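Local atomic coordinates of sortase family protein (Streptococcus agalactiae, PDB entry 4D7W), a protein that probably acts as a class C sortase, a cysteine transpeptidase that helps assemble pili on the cell surface of group B Streptococcus. Residues G91-S96 with H106-G111; G165-T170 with G188-N193; T170-T175 with R183-G188. All coordinates share one frame; numbering follows the deposited sequence.

Contact 1: residues G91-S96 with H106-G111; sequences GHLEGS and HSILSG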
loop_
_atom_site.group_PDB
_atom_site.type_symbol
_atom_site.label_atom_id
_atom_site.label_comp_id
_atom_site.label_asym_id
_atom_site.label_seq_id
_atom_site.Cartn_x
_atom_site.Cartn_y
_atom_site.Cartn_z
ATOM N N GLY A 91 -1.556 -5.318 3.923
ATOM C CA GLY A 91 -1.919 -5.844 2.630
ATOM C C GLY A 91 -2.154 -4.736 1.627
ATOM O O GLY A 91 -2.538 -3.621 1.985
ATOM N N HIS A 92 -1.929 -5.045 0.356
ATOM C CA HIS A 92 -2.254 -4.102 -0.707
ATOM C C HIS A 92 -3.529 -4.538 -1.431
ATOM O O HIS A 92 -3.611 -5.663 -1.903
ATOM C CB HIS A 92 -1.076 -3.983 -1.672
ATOM C CG HIS A 92 -1.416 -3.263 -2.934
ATOM N ND1 HIS A 92 -1.753 -3.925 -4.095
ATOM C CD2 HIS A 92 -1.493 -1.941 -3.212
ATOM C CE1 HIS A 92 -2.025 -3.038 -5.035
ATOM N NE2 HIS A 92 -1.871 -1.828 -4.528
ATOM N N LEU A 93 -4.532 -3.659 -1.512
ATOM C CA LEU A 93 -5.801 -4.002 -2.177
ATOM C C LEU A 93 -5.571 -4.302 -3.663
ATOM O O LEU A 93 -5.138 -3.434 -4.421
ATOM C CB LEU A 93 -6.826 -2.874 -2.024
ATOM C CG LEU A 93 -8.288 -3.234 -2.298
ATOM C CD1 LEU A 93 -8.751 -4.333 -1.371
ATOM C CD2 LEU A 93 -9.206 -2.023 -2.148
ATOM N N GLU A 94 -5.896 -5.524 -4.077
ATOM C CA GLU A 94 -5.338 -6.088 -5.308
ATOM C C GLU A 94 -5.754 -5.318 -6.568
ATOM O O GLU A 94 -5.012 -5.285 -7.559
ATOM C CB GLU A 94 -5.741 -7.569 -5.432
ATOM C CG GLU A 94 -7.194 -7.769 -5.811
ATOM C CD GLU A 94 -7.515 -9.209 -6.223
ATOM O OE1 GLU A 94 -6.615 -10.073 -6.112
ATOM O OE2 GLU A 94 -8.665 -9.469 -6.663
ATOM N N GLY A 95 -6.924 -4.693 -6.536
ATOM C CA GLY A 95 -7.384 -3.937 -7.690
ATOM C C GLY A 95 -6.961 -2.477 -7.730
ATOM O O GLY A 95 -7.397 -1.734 -8.617
ATOM N N SER A 96 -6.124 -2.052 -6.781
ATOM C CA SER A 96 -5.685 -0.656 -6.740
ATOM C C SER A 96 -4.307 -0.508 -7.361
ATOM O O SER A 96 -3.655 -1.494 -7.677
ATOM C CB SER A 96 -5.696 -0.110 -5.298
ATOM O OG SER A 96 -4.763 -0.757 -4.440
ATOM N N HIS A 106 -3.985 5.435 -7.603
ATOM C CA HIS A 106 -4.474 5.449 -6.232
ATOM C C HIS A 106 -4.228 4.065 -5.674
ATOM O O HIS A 106 -4.855 3.097 -6.087
ATOM C CB HIS A 106 -5.959 5.833 -6.154
ATOM C CG HIS A 106 -6.444 6.070 -4.749
ATOM N ND1 HIS A 106 -7.690 6.588 -4.466
ATOM C CD2 HIS A 106 -5.845 5.857 -3.552
ATOM C CE1 HIS A 106 -7.842 6.675 -3.153
ATOM N NE2 HIS A 106 -6.741 6.229 -2.575
ATOM N N SER A 107 -3.246 3.986 -4.789
ATOM C CA SER A 107 -2.871 2.750 -4.135
ATOM C C SER A 107 -3.582 2.666 -2.783
ATOM O O SER A 107 -3.648 3.658 -2.053
ATOM C CB SER A 107 -1.352 2.702 -3.944
ATOM O OG SER A 107 -0.939 1.416 -3.522
ATOM N N ILE A 108 -4.094 1.490 -2.442
ATOM C CA ILE A 108 -4.796 1.301 -1.174
ATOM C C ILE A 108 -4.148 0.189 -0.354
ATOM O O ILE A 108 -3.993 -0.934 -0.841
ATOM C CB ILE A 108 -6.265 0.965 -1.394
ATOM C CG1 ILE A 108 -6.958 2.096 -2.149
ATOM C CG2 ILE A 108 -6.986 0.741 -0.042
ATOM C CD1 ILE A 108 -8.342 1.731 -2.674
ATOM N N LEU A 109 -3.777 0.521 0.882
ATOM C CA LEU A 109 -3.096 -0.380 1.795
ATOM C C LEU A 109 -3.977 -0.627 3.018
ATOM O O LEU A 109 -4.487 0.319 3.616
ATOM C CB LEU A 109 -1.767 0.211 2.229
ATOM C CG LEU A 109 -0.820 0.606 1.101
ATOM C CD1 LEU A 109 0.507 1.054 1.685
ATOM C CD2 LEU A 109 -0.652 -0.562 0.145
ATOM N N SER A 110 -4.129 -1.890 3.395
ATOM C CA SER A 110 -5.079 -2.283 4.443
ATOM C C SER A 110 -4.397 -3.047 5.583
ATOM O O SER A 110 -3.487 -3.856 5.362
ATOM C CB SER A 110 -6.188 -3.131 3.823
ATOM O OG SER A 110 -7.158 -3.516 4.778
ATOM N N GLY A 111 -4.838 -2.790 6.812
ATOM C CA GLY A 111 -4.260 -3.466 7.953
ATOM C C GLY A 111 -5.280 -3.533 9.076
ATOM O O GLY A 111 -6.069 -2.590 9.272
#

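Contact 2: residues G165-T170 with G188-N193; sequences GKDYQT and GHRVPN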
loop_
_atom_site.group_PDB
_atom_site.type_symbol
_atom_site.label_atom_id
_atom_site.label_comp_id
_atom_site.label_asym_id
_atom_site.label_seq_id
_atom_site.Cartn_x
_atom_site.Cartn_y
_atom_site.Cartn_z
ATOM N N GLY A 165 -4.756 12.741 -12.896
ATOM C CA GLY A 165 -3.842 13.819 -12.554
ATOM C C GLY A 165 -3.501 13.933 -11.072
ATOM O O GLY A 165 -2.934 14.942 -10.633
ATOM N N LYS A 166 -3.874 12.910 -10.300
ATOM C CA LYS A 166 -3.521 12.804 -8.881
ATOM C C LYS A 166 -2.756 11.509 -8.589
ATOM O O LYS A 166 -2.953 10.502 -9.262
ATOM C CB LYS A 166 -4.774 12.857 -7.997
ATOM C CG LYS A 166 -5.494 14.210 -8.014
ATOM C CD LYS A 166 -4.709 15.258 -7.233
ATOM C CE LYS A 166 -5.370 16.620 -7.301
ATOM N NZ LYS A 166 -4.472 17.633 -6.684
ATOM N N ASP A 167 -1.886 11.562 -7.581
ATOM C CA ASP A 167 -1.111 10.416 -7.099
ATOM C C ASP A 167 -1.440 10.223 -5.608
ATOM O O ASP A 167 -0.866 10.906 -4.752
ATOM C CB ASP A 167 0.395 10.661 -7.325
ATOM C CG ASP A 167 1.273 9.498 -6.880
ATOM O OD1 ASP A 167 0.815 8.608 -6.116
ATOM O OD2 ASP A 167 2.453 9.486 -7.298
ATOM N N TYR A 168 -2.368 9.306 -5.330
ATOM C CA TYR A 168 -2.931 9.077 -3.993
ATOM C C TYR A 168 -2.535 7.732 -3.405
ATOM O O TYR A 168 -2.413 6.751 -4.129
ATOM C CB TYR A 168 -4.463 9.125 -4.027
ATOM C CG TYR A 168 -5.075 10.507 -4.179
ATOM C CD1 TYR A 168 -4.564 11.600 -3.483
ATOM C CD2 TYR A 168 -6.176 10.709 -5.000
ATOM C CE1 TYR A 168 -5.131 12.864 -3.606
ATOM C CE2 TYR A 168 -6.743 11.972 -5.135
ATOM C CZ TYR A 168 -6.219 13.037 -4.431
ATOM O OH TYR A 168 -6.787 14.274 -4.561
ATOM N N GLN A 169 -2.388 7.684 -2.082
ATOM C CA GLN A 169 -2.309 6.413 -1.379
ATOM C C GLN A 169 -3.177 6.512 -0.126
ATOM O O GLN A 169 -3.049 7.463 0.640
ATOM C CB GLN A 169 -0.860 6.074 -1.028
ATOM C CG GLN A 169 -0.634 4.692 -0.430
ATOM C CD GLN A 169 0.840 4.331 -0.395
ATOM O OE1 GLN A 169 1.484 4.433 0.646
ATOM N NE2 GLN A 169 1.385 3.923 -1.544
ATOM N N THR A 170 -4.069 5.548 0.063
ATOM C CA THR A 170 -4.958 5.548 1.232
ATOM C C THR A 170 -4.620 4.383 2.143
ATOM O O THR A 170 -4.399 3.263 1.673
ATOM C CB THR A 170 -6.436 5.465 0.811
ATOM O OG1 THR A 170 -6.781 6.644 0.092
ATOM C CG2 THR A 170 -7.378 5.343 2.032
ATOM N N GLY A 188 -3.410 10.139 1.585
ATOM C CA GLY A 188 -2.272 11.027 1.440
ATOM C C GLY A 188 -1.961 11.226 -0.042
ATOM O O GLY A 188 -2.370 10.415 -0.871
ATOM N N HIS A 189 -1.280 12.315 -0.383
ATOM C CA HIS A 189 -0.841 12.505 -1.771
ATOM C C HIS A 189 0.669 12.470 -1.840
ATOM O O HIS A 189 1.341 12.775 -0.855
ATOM C CB HIS A 189 -1.363 13.822 -2.354
ATOM C CG HIS A 189 -0.933 15.039 -1.595
ATOM N ND1 HIS A 189 -1.719 15.631 -0.627
ATOM C CD2 HIS A 189 0.201 15.779 -1.662
ATOM C CE1 HIS A 189 -1.090 16.686 -0.136
ATOM N NE2 HIS A 189 0.078 16.797 -0.745
ATOM N N ARG A 190 1.197 12.100 -3.009
ATOM C CA ARG A 190 2.635 12.053 -3.237
ATOM C C ARG A 190 3.300 13.407 -3.029
ATOM O O ARG A 190 2.854 14.420 -3.578
ATOM C CB ARG A 190 2.931 11.580 -4.660
ATOM C CG ARG A 190 4.393 11.300 -4.897
ATOM C CD ARG A 190 4.775 9.898 -4.492
ATOM N NE ARG A 190 6.085 9.587 -5.053
ATOM C CZ ARG A 190 6.272 9.113 -6.281
ATOM N NH1 ARG A 190 5.228 8.864 -7.070
ATOM N NH2 ARG A 190 7.503 8.867 -6.717
ATOM N N VAL A 191 4.378 13.418 -2.250
ATOM C CA VAL A 191 5.181 14.627 -2.054
ATOM C C VAL A 191 6.627 14.221 -2.279
ATOM O O VAL A 191 6.918 13.039 -2.294
ATOM C CB VAL A 191 4.985 15.240 -0.635
ATOM C CG1 VAL A 191 3.560 15.700 -0.458
ATOM C CG2 VAL A 191 5.344 14.238 0.454
ATOM N N PRO A 192 7.535 15.195 -2.489
ATOM C CA PRO A 192 8.962 14.879 -2.664
ATOM C C PRO A 192 9.561 14.172 -1.436
ATOM O O PRO A 192 9.129 14.434 -0.308
ATOM C CB PRO A 192 9.612 16.265 -2.865
ATOM C CG PRO A 192 8.526 17.121 -3.389
ATOM C CD PRO A 192 7.251 16.620 -2.726
ATOM N N ASN A 193 10.536 13.289 -1.642
ATOM C CA ASN A 193 11.224 12.666 -0.503
ATOM C C ASN A 193 12.011 13.665 0.339
ATOM O O ASN A 193 12.503 14.676 -0.170
ATOM C CB ASN A 193 12.174 11.566 -0.990
ATOM C CG ASN A 193 11.443 10.421 -1.623
ATOM O OD1 ASN A 193 10.237 10.249 -1.398
ATOM N ND2 ASN A 193 12.151 9.623 -2.413
#

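Contact 3: residues T170-T175 with R183-G188; sequences TLVTCT and RLLVRG. With EDO (1,2-ethanediol), chain B.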
loop_
_atom_site.group_PDB
_atom_site.type_symbol
_atom_site.label_atom_id
_atom_site.label_comp_id
_atom_site.label_asym_id
_atom_site.label_seq_id
_atom_site.Cartn_x
_atom_site.Cartn_y
_atom_site.Cartn_z
ATOM N N THR A 170 -4.069 5.548 0.063
ATOM C CA THR A 170 -4.958 5.548 1.232
ATOM C C THR A 170 -4.620 4.383 2.143
ATOM O O THR A 170 -4.399 3.263 1.673
ATOM C CB THR A 170 -6.436 5.465 0.811
ATOM O OG1 THR A 170 -6.781 6.644 0.092
ATOM C CG2 THR A 170 -7.378 5.343 2.032
ATOM N N LEU A 171 -4.558 4.659 3.445
ATOM C CA LEU A 171 -4.368 3.626 4.440
ATOM C C LEU A 171 -5.728 3.369 5.100
ATOM O O LEU A 171 -6.403 4.303 5.529
ATOM C CB LEU A 171 -3.302 4.038 5.467
ATOM C CG LEU A 171 -1.973 4.572 4.910
ATOM C CD1 LEU A 171 -1.042 4.927 6.050
ATOM C CD2 LEU A 171 -1.295 3.576 3.907
ATOM N N VAL A 172 -6.126 2.102 5.143
ATOM C CA VAL A 172 -7.457 1.702 5.549
ATOM C C VAL A 172 -7.393 0.777 6.749
ATOM O O VAL A 172 -6.607 -0.173 6.768
ATOM C CB VAL A 172 -8.195 0.963 4.412
ATOM C CG1 VAL A 172 -9.617 0.583 4.856
ATOM C CG2 VAL A 172 -8.220 1.823 3.141
ATOM N N THR A 173 -8.224 1.037 7.752
ATOM C CA THR A 173 -8.355 0.099 8.850
ATOM C C THR A 173 -9.790 0.157 9.365
ATOM O O THR A 173 -10.591 0.947 8.866
ATOM C CB THR A 173 -7.359 0.392 9.989
ATOM O OG1 THR A 173 -7.388 -0.687 10.929
ATOM C CG2 THR A 173 -7.685 1.718 10.698
ATOM N N CYS A 174 -10.117 -0.697 10.330
ATOM C CA CYS A 174 -11.464 -0.736 10.921
ATOM C C CYS A 174 -11.633 0.281 12.044
ATOM O O CYS A 174 -10.663 0.673 12.688
ATOM C CB CYS A 174 -11.782 -2.137 11.469
ATOM S SG CYS A 174 -11.944 -3.422 10.215
ATOM N N THR A 175 -12.872 0.686 12.293
ATOM C CA THR A 175 -13.147 1.668 13.349
ATOM C C THR A 175 -14.629 1.616 13.706
ATOM O O THR A 175 -15.438 1.158 12.898
ATOM C CB THR A 175 -12.740 3.100 12.900
ATOM O OG1 THR A 175 -12.360 3.881 14.030
ATOM C CG2 THR A 175 -13.861 3.790 12.141
ATOM N N ARG A 183 -15.082 2.057 8.462
ATOM C CA ARG A 183 -13.724 2.039 7.957
ATOM C C ARG A 183 -13.130 3.425 8.108
ATOM O O ARG A 183 -13.749 4.440 7.738
ATOM C CB ARG A 183 -13.697 1.572 6.495
ATOM C CG ARG A 183 -14.316 0.177 6.278
ATOM C CD ARG A 183 -13.554 -0.922 7.043
ATOM N NE ARG A 183 -14.177 -2.250 6.955
ATOM C CZ ARG A 183 -14.863 -2.842 7.938
ATOM N NH1 ARG A 183 -15.032 -2.234 9.106
ATOM N NH2 ARG A 183 -15.384 -4.052 7.756
ATOM N N LEU A 184 -11.938 3.469 8.682
ATOM C CA LEU A 184 -11.172 4.697 8.758
ATOM C C LEU A 184 -10.276 4.789 7.512
ATOM O O LEU A 184 -9.480 3.886 7.257
ATOM C CB LEU A 184 -10.335 4.729 10.039
ATOM C CG LEU A 184 -9.413 5.935 10.179
ATOM C CD1 LEU A 184 -10.235 7.216 10.265
ATOM C CD2 LEU A 184 -8.514 5.769 11.384
ATOM N N LEU A 185 -10.424 5.856 6.735
ATOM C CA LEU A 185 -9.616 6.031 5.526
ATOM C C LEU A 185 -8.687 7.217 5.676
ATOM O O LEU A 185 -9.142 8.338 5.826
ATOM C CB LEU A 185 -10.491 6.246 4.294
ATOM C CG LEU A 185 -11.724 5.374 4.089
ATOM C CD1 LEU A 185 -12.422 5.766 2.800
ATOM C CD2 LEU A 185 -11.328 3.920 4.073
ATOM N N VAL A 186 -7.384 6.979 5.627
ATOM C CA VAL A 186 -6.429 8.069 5.742
ATOM C C VAL A 186 -5.755 8.253 4.377
ATOM O O VAL A 186 -4.863 7.477 4.022
ATOM C CB VAL A 186 -5.385 7.790 6.838
ATOM C CG1 VAL A 186 -4.354 8.910 6.901
ATOM C CG2 VAL A 186 -6.084 7.611 8.218
ATOM N N ARG A 187 -6.215 9.244 3.617
ATOM C CA ARG A 187 -5.656 9.536 2.282
ATOM C C ARG A 187 -4.461 10.471 2.336
ATOM O O ARG A 187 -4.494 11.490 3.027
ATOM C CB ARG A 187 -6.715 10.153 1.371
ATOM C CG ARG A 187 -6.353 10.127 -0.109
ATOM C CD ARG A 187 -7.428 10.812 -0.925
ATOM N NE ARG A 187 -7.341 12.271 -0.811
ATOM C CZ ARG A 187 -8.221 13.114 -1.345
ATOM N NH1 ARG A 187 -9.264 12.645 -2.018
ATOM N NH2 ARG A 187 -8.058 14.425 -1.208
ATOM N N GLY A 188 -3.410 10.139 1.585
ATOM C CA GLY A 188 -2.272 11.027 1.440
ATOM C C GLY A 188 -1.961 11.226 -0.042
ATOM O O GLY A 188 -2.370 10.415 -0.871
HETATM C C1 EDO B . -11.521 9.920 -4.819
HETATM O O1 EDO B . -12.142 8.694 -4.423
HETATM C C2 EDO B . -10.122 9.981 -4.221
HETATM O O2 EDO B . -10.235 10.140 -2.811
#

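Contact 1: residues G91-S96 with H106-G111
Ser-96 OG is gripped from both segments: it accepts a hydrogen bond from Ile-108 N at 3.1 Å and gives its own hydrogen to Leu-93 O at 2.7 Å, on a lone pair of that carbonyl. It sits in the turn that follows strand 90-92, a very short strand of the sortase beta-barrel antiparallel to strand 105-115. The hydroxyl gets there because OG sits between its own backbone N and C (chi1 65°). Leu-93 O also accepts Ser-96 N, closing the type I turn 93-96. Gly-91 and Ser-110 form the hydrogen-bonded pair, the shorter bond being Ser-110 N to Gly-91 O at 2.7 Å, and Leu-93 N continues the ladder to Ile-108 O.

Leu-93 and Ile-108 lie side by side and point the same way, CD2 of the first 3.9 Å from CD1 of the second. His-92 and Leu-109 share the other face of the sheet. The imidazole nitrogens are used outside the segments, ND1 with Tyr-51 OH and NE2 with Ser-97 O; Ser-107 OG bonds to that same Ser-97 O. The ring meets the facing strand edge-on: His-92 CD2 lies 3.7 Å from Leu-109 CD2 and 3.4 Å from Ser-107 OG.

Contact 2: residues G165-T170 with G188-N193
Strands 167-170 and 188-191 run antiparallel with their short axes at 132°, strongly twisted, and pair Tyr-168 with His-189 as a non-hydrogen-bonded pair and Gln-169 with Gly-188 as a hydrogen-bonded one. This is the open end of the beta hairpin made by strands 167-175 and 182-191 of the sortase barrel, where the first strand begins and the second runs out. Gly-188 N reaches Gln-169 O at 2.9 Å, Gly-188 O accepts Gln-169 N, and the last rung is Arg-190 N to Asp-167 O at 3.0 Å.

The same two residues are also joined by a salt bridge between their side chains. Asp-167 CG stands anti to its backbone N (chi1 -179°), which sets the carboxylate beside the arginine chain, while that chain bends at chi2 (86°), which brings the edge of its guanidinium to the acid. Arg-190 NH1 then meets Asp-167 OD2 at 2.9 Å, with the oxygen in the guanidinium plane and approached nearly along its C-O bond; the two planes are 77° apart, and one nitrogen makes the bridge. The methylenes pack on the acid too, with Arg-190 CB 3.4 Å from Asp-167 OD2. That carboxylate has further partners, Tyr-144 OH on OD1 and Gly-102 N on OD2.

Tyr-168 and His-189 share one face of the sheet and meet lightly, Tyr-168 CD1 standing 4.1 Å from His-189 CB. The imidazole leads away from the facing strand, and its ND1 bonds to Asp-147. On the opposite face Gln-169 also leads away, its OE1 bonding to Trp-133 NE1. The Tyr-168 ring has a cation-pi partner in Arg-187, and Lys-166 CB covers one of its faces, 3.6 Å above the plane and offset toward the rim.

Contact 3: residues T170-T175 with R183-G188
One face of the Arg-183 guanidinium is covered by the sulphur of Cys-174, which lies toward the rim of the group with Cys-174 SG 3.5 Å from Arg-183 NH1; the same nitrogen makes a weak hydrogen bond to Asn-180 O. Toward the other end of the contact the Arg-187 guanidinium is met at its edge, in plane, by a 1,2-ethanediol probably left from crystallisation, Arg-187 NH1 giving a 2.8 Å bond to EDO O2. The diol is held further by backbone atoms of Arg-158, Asp-159 and Gln-161, and Arg-187 NE makes a salt bridge to Asp-147.

Residues 170-174 read TLVTC, the TLXTC signature that in sortases ends in the active-site cysteine, and an arginine on the facing strand beside it is the usual companion. The Cys-174 and Arg-183 pair is consistent with that site. Both side chains start anti to their own carbonyl carbons (Cys-174 chi1 -67°), and a bend at chi2 of Arg-183 brings its guanidinium back so that one face lies against the sulphur.

The backbones pair through Leu-171 with Val-186 and Thr-173 with Leu-184, two bonds each, Leu-171 O taking Val-186 N at 2.9 Å. Val-172 and Leu-185 lie side by side on one face, Val-172 CG1 3.8 Å from Leu-185 CD2. Thr-173 and Leu-184 do the same on the other, a little more loosely, with Thr-173 CG2 4.1 Å from Leu-184 CB.

In the sheet, strand 170-175 has strand 105-115 parallel to it as its second neighbour, with Thr-173 OG1 bonded to Gly-111 O, while Leu-171 reaches strand 62-68; strand 183-188 is flanked by antiparallel strand 140-152, where Leu-184 touches Thr-151 and Val-186 touches Val-146.

How the contacts relate
Contacts 2 and 3 are two ends of one hairpin, sharing Thr-170 and Gly-188, whereas contact 1 ties a different pair of strands in the same sheet. Strand 105-115 joins them: His-106 NE2 bonds to Thr-170 OG1, Ser-107 O takes Thr-170 N, and Ile-108 CG2 packs on Val-172 CG2. Contact 1 is the most buried, its centre about 5 Å from that of the chain, and its polar groups are held by hydroxyl and backbone bonds. Contacts 2 and 3 are partly buried, their centres about 12 and 11 Å from it. Contact 2 ends in a salt bridge, contact 3 in a sulphur-guanidinium pair at the probable active site.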